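Local atomic coordinates of eukaryotic peptide chain release factor GTP-binding subunit (Schizosaccharomyces pombe, PDB entry 1R5B), a protein that serves as the GTP-binding subunit of the eukaryotic peptide chain release factor and carries a GTP-binding domain of the elongation factor Tu family. Residues E42-V47 and Q144-V149; T118-F123 and Y259-T264. All coordinates share one frame; numbering follows the deposited sequence.

Interaction 1. Residues E42-V47 and Q144-V149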
loop_
_atom_site.group_PDB
_atom_site.type_symbol
_atom_site.label_atom_id
_atom_site.label_comp_id
_atom_site.label_asym_id
_atom_site.label_seq_id
_atom_site.Cartn_x
_atom_site.Cartn_y
_atom_site.Cartn_z
ATOM N N GLU A 42 3.616 2.274 5.971
ATOM C CA GLU A 42 2.804 1.082 5.710
ATOM C C GLU A 42 3.649 -0.191 5.742
ATOM O O GLU A 42 4.647 -0.274 5.055
ATOM C CB GLU A 42 2.106 1.215 4.348
ATOM C CG GLU A 42 1.279 0.004 3.911
ATOM C CD GLU A 42 0.773 0.105 2.471
ATOM O OE1 GLU A 42 1.199 1.018 1.732
ATOM O OE2 GLU A 42 -0.059 -0.743 2.072
ATOM N N HIS A 43 3.231 -1.183 6.518
ATOM C CA HIS A 43 3.939 -2.452 6.591
ATOM C C HIS A 43 3.581 -3.299 5.399
ATOM O O HIS A 43 2.402 -3.466 5.091
ATOM C CB HIS A 43 3.562 -3.239 7.836
ATOM C CG HIS A 43 4.098 -2.660 9.107
ATOM N ND1 HIS A 43 4.083 -1.307 9.376
ATOM C CD2 HIS A 43 4.642 -3.256 10.196
ATOM C CE1 HIS A 43 4.600 -1.095 10.571
ATOM N NE2 HIS A 43 4.949 -2.259 11.089
ATOM N N VAL A 44 4.607 -3.867 4.775
ATOM C CA VAL A 44 4.484 -4.720 3.596
ATOM C C VAL A 44 5.374 -5.948 3.767
ATOM O O VAL A 44 6.442 -5.856 4.363
ATOM C CB VAL A 44 4.925 -3.943 2.340
ATOM C CG1 VAL A 44 4.795 -4.779 1.103
ATOM C CG2 VAL A 44 4.094 -2.688 2.206
ATOM N N ASN A 45 4.915 -7.095 3.277
ATOM C CA ASN A 45 5.699 -8.326 3.283
ATOM C C ASN A 45 6.222 -8.594 1.892
ATOM O O ASN A 45 5.461 -8.581 0.916
ATOM C CB ASN A 45 4.838 -9.519 3.704
ATOM C CG ASN A 45 4.449 -9.486 5.176
ATOM O OD1 ASN A 45 3.468 -10.105 5.573
ATOM N ND2 ASN A 45 5.215 -8.782 5.982
ATOM N N ILE A 46 7.515 -8.840 1.792
ATOM C CA ILE A 46 8.171 -9.062 0.506
ATOM C C ILE A 46 9.009 -10.319 0.571
ATOM O O ILE A 46 9.659 -10.596 1.581
ATOM C CB ILE A 46 9.015 -7.835 0.105
ATOM C CG1 ILE A 46 9.538 -7.982 -1.321
ATOM C CG2 ILE A 46 10.159 -7.613 1.071
ATOM C CD1 ILE A 46 10.022 -6.678 -1.912
ATOM N N VAL A 47 8.973 -11.097 -0.496
ATOM C CA VAL A 47 9.761 -12.313 -0.573
ATOM C C VAL A 47 10.565 -12.291 -1.862
ATOM O O VAL A 47 10.063 -11.875 -2.897
ATOM C CB VAL A 47 8.884 -13.570 -0.487
ATOM C CG1 VAL A 47 7.915 -13.682 -1.679
ATOM C CG2 VAL A 47 9.743 -14.803 -0.385
ATOM N N GLN A 144 2.043 -14.411 4.361
ATOM C CA GLN A 144 1.589 -14.233 2.980
ATOM C C GLN A 144 2.288 -12.997 2.450
ATOM O O GLN A 144 2.214 -11.919 3.031
ATOM C CB GLN A 144 0.066 -14.086 2.912
ATOM C CG GLN A 144 -0.537 -13.833 1.523
ATOM C CD GLN A 144 -0.117 -14.857 0.457
ATOM O OE1 GLN A 144 -0.417 -16.057 0.594
ATOM N NE2 GLN A 144 0.551 -14.384 -0.619
ATOM N N ALA A 145 3.002 -13.164 1.357
ATOM C CA ALA A 145 3.743 -12.067 0.749
ATOM C C ALA A 145 2.809 -11.076 0.056
ATOM O O ALA A 145 1.798 -11.461 -0.489
ATOM C CB ALA A 145 4.740 -12.617 -0.249
ATOM N N ASP A 146 3.156 -9.799 0.110
ATOM C CA ASP A 146 2.507 -8.781 -0.706
ATOM C C ASP A 146 3.182 -8.658 -2.058
ATOM O O ASP A 146 2.525 -8.371 -3.052
ATOM C CB ASP A 146 2.558 -7.418 -0.025
ATOM C CG ASP A 146 1.733 -7.367 1.237
ATOM O OD1 ASP A 146 0.529 -7.666 1.186
ATOM O OD2 ASP A 146 2.210 -7.045 2.333
ATOM N N ILE A 147 4.492 -8.858 -2.083
ATOM C CA ILE A 147 5.306 -8.643 -3.268
ATOM C C ILE A 147 6.268 -9.815 -3.424
ATOM O O ILE A 147 6.893 -10.230 -2.464
ATOM C CB ILE A 147 6.123 -7.349 -3.127
ATOM C CG1 ILE A 147 5.219 -6.115 -2.994
ATOM C CG2 ILE A 147 7.060 -7.176 -4.313
ATOM C CD1 ILE A 147 5.944 -4.900 -2.385
ATOM N N GLY A 148 6.368 -10.355 -4.625
ATOM C CA GLY A 148 7.316 -11.402 -4.950
ATOM C C GLY A 148 8.292 -10.836 -5.953
ATOM O O GLY A 148 7.876 -10.229 -6.934
ATOM N N VAL A 149 9.582 -10.975 -5.674
ATOM C CA VAL A 149 10.625 -10.491 -6.565
ATOM C C VAL A 149 11.433 -11.692 -7.044
ATOM O O VAL A 149 12.087 -12.360 -6.238
ATOM C CB VAL A 149 11.564 -9.495 -5.874
ATOM C CG1 VAL A 149 12.619 -8.990 -6.869
ATOM C CG2 VAL A 149 10.782 -8.305 -5.297
#

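Interaction 2. Residues T118-F123 and Y259-T264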
loop_
_atom_site.group_PDB
_atom_site.type_symbol
_atom_site.label_atom_id
_atom_site.label_comp_id
_atom_site.label_asym_id
_atom_site.label_seq_id
_atom_site.Cartn_x
_atom_site.Cartn_y
_atom_site.Cartn_z
ATOM N N THR A 118 11.456 2.397 2.628
ATOM C CA THR A 118 11.418 3.447 1.628
ATOM C C THR A 118 10.632 4.595 2.255
ATOM O O THR A 118 10.279 4.520 3.435
ATOM C CB THR A 118 10.696 2.929 0.385
ATOM O OG1 THR A 118 9.366 2.473 0.733
ATOM C CG2 THR A 118 11.420 1.704 -0.176
ATOM N N GLU A 119 10.325 5.634 1.475
ATOM C CA GLU A 119 9.705 6.842 2.024
ATOM C C GLU A 119 8.362 6.519 2.677
ATOM O O GLU A 119 8.089 6.978 3.778
ATOM C CB GLU A 119 9.532 7.912 0.938
ATOM C CG GLU A 119 9.163 9.302 1.450
ATOM C CD GLU A 119 8.691 10.260 0.354
ATOM O OE1 GLU A 119 8.298 11.412 0.672
ATOM O OE2 GLU A 119 8.717 9.873 -0.835
ATOM N N HIS A 120 7.539 5.701 2.017
ATOM C CA HIS A 120 6.187 5.435 2.498
ATOM C C HIS A 120 5.977 4.064 3.138
ATOM O O HIS A 120 4.926 3.838 3.728
ATOM C CB HIS A 120 5.188 5.594 1.353
ATOM C CG HIS A 120 5.258 6.924 0.670
ATOM N ND1 HIS A 120 4.874 8.099 1.285
ATOM C CD2 HIS A 120 5.646 7.264 -0.581
ATOM C CE1 HIS A 120 5.038 9.106 0.444
ATOM N NE2 HIS A 120 5.499 8.624 -0.698
ATOM N N ARG A 121 6.940 3.149 3.023
ATOM C CA ARG A 121 6.697 1.756 3.422
ATOM C C ARG A 121 7.810 1.090 4.219
ATOM O O ARG A 121 8.984 1.413 4.051
ATOM C CB ARG A 121 6.431 0.904 2.184
ATOM C CG ARG A 121 5.087 1.155 1.550
ATOM C CD ARG A 121 4.865 0.438 0.215
ATOM N NE ARG A 121 3.507 0.653 -0.253
ATOM C CZ ARG A 121 3.054 0.353 -1.462
ATOM N NH1 ARG A 121 3.836 -0.206 -2.382
ATOM N NH2 ARG A 121 1.788 0.613 -1.742
ATOM N N ARG A 122 7.424 0.139 5.073
ATOM C CA ARG A 122 8.370 -0.775 5.720
ATOM C C ARG A 122 8.192 -2.203 5.226
ATOM O O ARG A 122 7.153 -2.819 5.491
ATOM C CB ARG A 122 8.183 -0.786 7.232
ATOM C CG ARG A 122 9.044 -1.855 7.914
ATOM C CD ARG A 122 8.921 -1.908 9.402
ATOM N NE ARG A 122 9.430 -0.690 10.014
ATOM C CZ ARG A 122 9.623 -0.542 11.320
ATOM N NH1 ARG A 122 9.351 -1.540 12.165
ATOM N NH2 ARG A 122 10.093 0.607 11.792
ATOM N N PHE A 123 9.225 -2.742 4.579
ATOM C CA PHE A 123 9.164 -4.071 3.982
ATOM C C PHE A 123 9.808 -5.128 4.863
ATOM O O PHE A 123 11.017 -5.133 5.055
ATOM C CB PHE A 123 9.848 -4.074 2.628
ATOM C CG PHE A 123 9.254 -3.114 1.661
ATOM C CD1 PHE A 123 9.632 -1.790 1.669
ATOM C CD2 PHE A 123 8.321 -3.529 0.743
ATOM C CE1 PHE A 123 9.092 -0.906 0.789
ATOM C CE2 PHE A 123 7.773 -2.638 -0.149
ATOM C CZ PHE A 123 8.160 -1.321 -0.122
ATOM N N TYR A 259 10.053 1.816 -7.351
ATOM C CA TYR A 259 8.903 1.050 -7.802
ATOM C C TYR A 259 8.194 0.332 -6.628
ATOM O O TYR A 259 6.967 0.335 -6.551
ATOM C CB TYR A 259 9.334 0.032 -8.864
ATOM C CG TYR A 259 8.187 -0.795 -9.320
ATOM C CD1 TYR A 259 7.270 -0.286 -10.240
ATOM C CD2 TYR A 259 7.965 -2.061 -8.793
ATOM C CE1 TYR A 259 6.180 -1.031 -10.644
ATOM C CE2 TYR A 259 6.861 -2.811 -9.189
ATOM C CZ TYR A 259 5.979 -2.286 -10.104
ATOM O OH TYR A 259 4.899 -3.013 -10.500
ATOM N N LEU A 260 8.965 -0.292 -5.744
ATOM C CA LEU A 260 8.419 -0.972 -4.564
ATOM C C LEU A 260 7.636 0.006 -3.669
ATOM O O LEU A 260 6.640 -0.358 -3.052
ATOM C CB LEU A 260 9.546 -1.600 -3.747
ATOM C CG LEU A 260 9.823 -3.114 -3.788
ATOM C CD1 LEU A 260 9.418 -3.752 -5.083
ATOM C CD2 LEU A 260 11.307 -3.386 -3.464
ATOM N N ASP A 261 8.083 1.260 -3.637
ATOM C CA ASP A 261 7.481 2.264 -2.786
ATOM C C ASP A 261 6.066 2.659 -3.201
ATOM O O ASP A 261 5.206 2.799 -2.356
ATOM C CB ASP A 261 8.366 3.514 -2.732
ATOM C CG ASP A 261 7.880 4.512 -1.712
ATOM O OD1 ASP A 261 7.912 4.190 -0.513
ATOM O OD2 ASP A 261 7.441 5.639 -2.012
ATOM N N SER A 262 5.838 2.857 -4.491
ATOM C CA SER A 262 4.548 3.363 -4.982
ATOM C C SER A 262 3.682 2.283 -5.661
ATOM O O SER A 262 2.561 2.555 -6.067
ATOM C CB SER A 262 4.787 4.525 -5.950
ATOM O OG SER A 262 5.643 4.116 -7.000
ATOM N N MET A 263 4.237 1.077 -5.784
ATOM C CA MET A 263 3.533 -0.142 -6.199
ATOM C C MET A 263 2.160 -0.236 -5.572
ATOM O O MET A 263 1.990 -0.121 -4.378
ATOM C CB MET A 263 4.272 -1.363 -5.642
ATOM C CG MET A 263 4.825 -2.232 -6.622
ATOM S SD MET A 263 5.515 -3.652 -5.843
ATOM C CE MET A 263 4.517 -4.815 -6.744
ATOM N N THR A 264 1.212 -0.606 -6.372
ATOM C CA THR A 264 -0.160 -0.612 -5.961
ATOM C C THR A 264 -0.677 -2.051 -5.719
ATOM O O THR A 264 -1.508 -2.277 -4.849
ATOM C CB THR A 264 -0.902 0.138 -7.046
ATOM O OG1 THR A 264 -1.797 1.055 -6.446
ATOM C CG2 THR A 264 -1.702 -0.738 -7.898
#

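Interaction 1. Residues E42-V47 and Q144-V149
The carboxylate of Asp146 meets segment 42-47 through one oxygen: OD2 takes the Asn45 N-H at 2.9 Å on its anti lone pair, almost straight at 173°. Asp146 CG stands anti to its own carbonyl carbon (chi1 -67°), which places OD2 at the Asn45 N-H. The peptide group of Asn45 is approached from two directions. Ile147 N lies in the carbonyl plane, 3.2 Å from Asn45 O, while Asp146 N sits above that plane, 2.7 Å from the same oxygen and not on a lone pair. Asp146 therefore straddles Asn45, giving its N-H to the carbonyl and taking the N-H on its carboxylate, just before regular pairing starts. The amide of Gln144 turns back to Ala145 O, with Gln179 O as its stronger partner.

From Ile46 on, the two chains form a parallel ladder. Val47 N donates to Ile147 O at 3.0 Å and Val149 N to Val47 O at 3.0 Å, each nearly along the C=O axis. On one face the side chains of Ile46 and Ile147 cross obliquely, Ile46 CD1 lying 3.8 Å from Ile147 CG2 and also touching Val149 CG2. On the opposite face Val47 CG1 lies 3.6 Å from Ala145 CB, beside the glycine of the pair.

These are neighbouring parallel strands in the mixed central sheet of a P-loop GTPase-like domain, and strand 42-50 runs into what is probably the P-loop. Strand 121-125 flanks it across from 147-153, which in turn borders 184-189. Arg268 of helix 267-270 forms a salt bridge with Asp146 OD2.

Interaction 2. Residues T118-F123 and Y259-T264
Leu260, in the last turn of helix 256-262, lays CB 3.9 Å from Phe123 CZ, while its carbonyl oxygen reaches the edge of that ring. The same oxygen accepts Arg121 NH1 at 2.9 Å, within the carbonyl plane. Asp261 follows with CG anti to its backbone N (chi1 -172°), so its carboxylate swings back to the turn at 118-120. OD1 is held twice: Thr118 OG1 donates to its anti lone pair at 2.6 Å, and His120 N to its syn lone pair at 3.0 Å. Thr118 N also bonds to Arg121 O, closing the tight turn of the beta hairpin that joins strands 115-117 and 121-125 at the border of the GTPase-type sheet; the helix end thus sits on a hairpin and its outgoing strand. Glu119 OE2 stands 4.6 Å from Asp261 OD2, a nearness of like charges that may raise the proton affinity of one of them. The carbonyl of Asp261 lies over one face of the Arg121 guanidinium, offset to its rim, without a hydrogen bond. Past Ser262 the chain leaves the helix at Met263, whose N still bonds to Tyr259 O. Met263 O is gripped end-on by both Arg121 NH1 and NH2, each 2.7 Å away and in the guanidinium plane. An extended side chain from CG to NE brings Arg121 there, and Glu42 pairs with its NE.

How the interactions relate
Interaction 1 is a buried contact inside the sheet, held by regular backbone bonds and aliphatic side chains, whereas interaction 2 is partly buried and joins a helix end to a hairpin mainly through polar side chains. Strand 42-50 connects them, since Glu42 O pairs with Arg122 N and Val44 N with Arg122 O, making 121-125 the parallel neighbour on its other side. The apolar face continues as well: Ile147 CD1 touches both Phe123 CE2 and Met263 SD. Each contact has an acidic side chain accepting backbone N-H, Asp146 just before a strand and Asp261 at a helix end, the latter close to the exposed turn at 118-120.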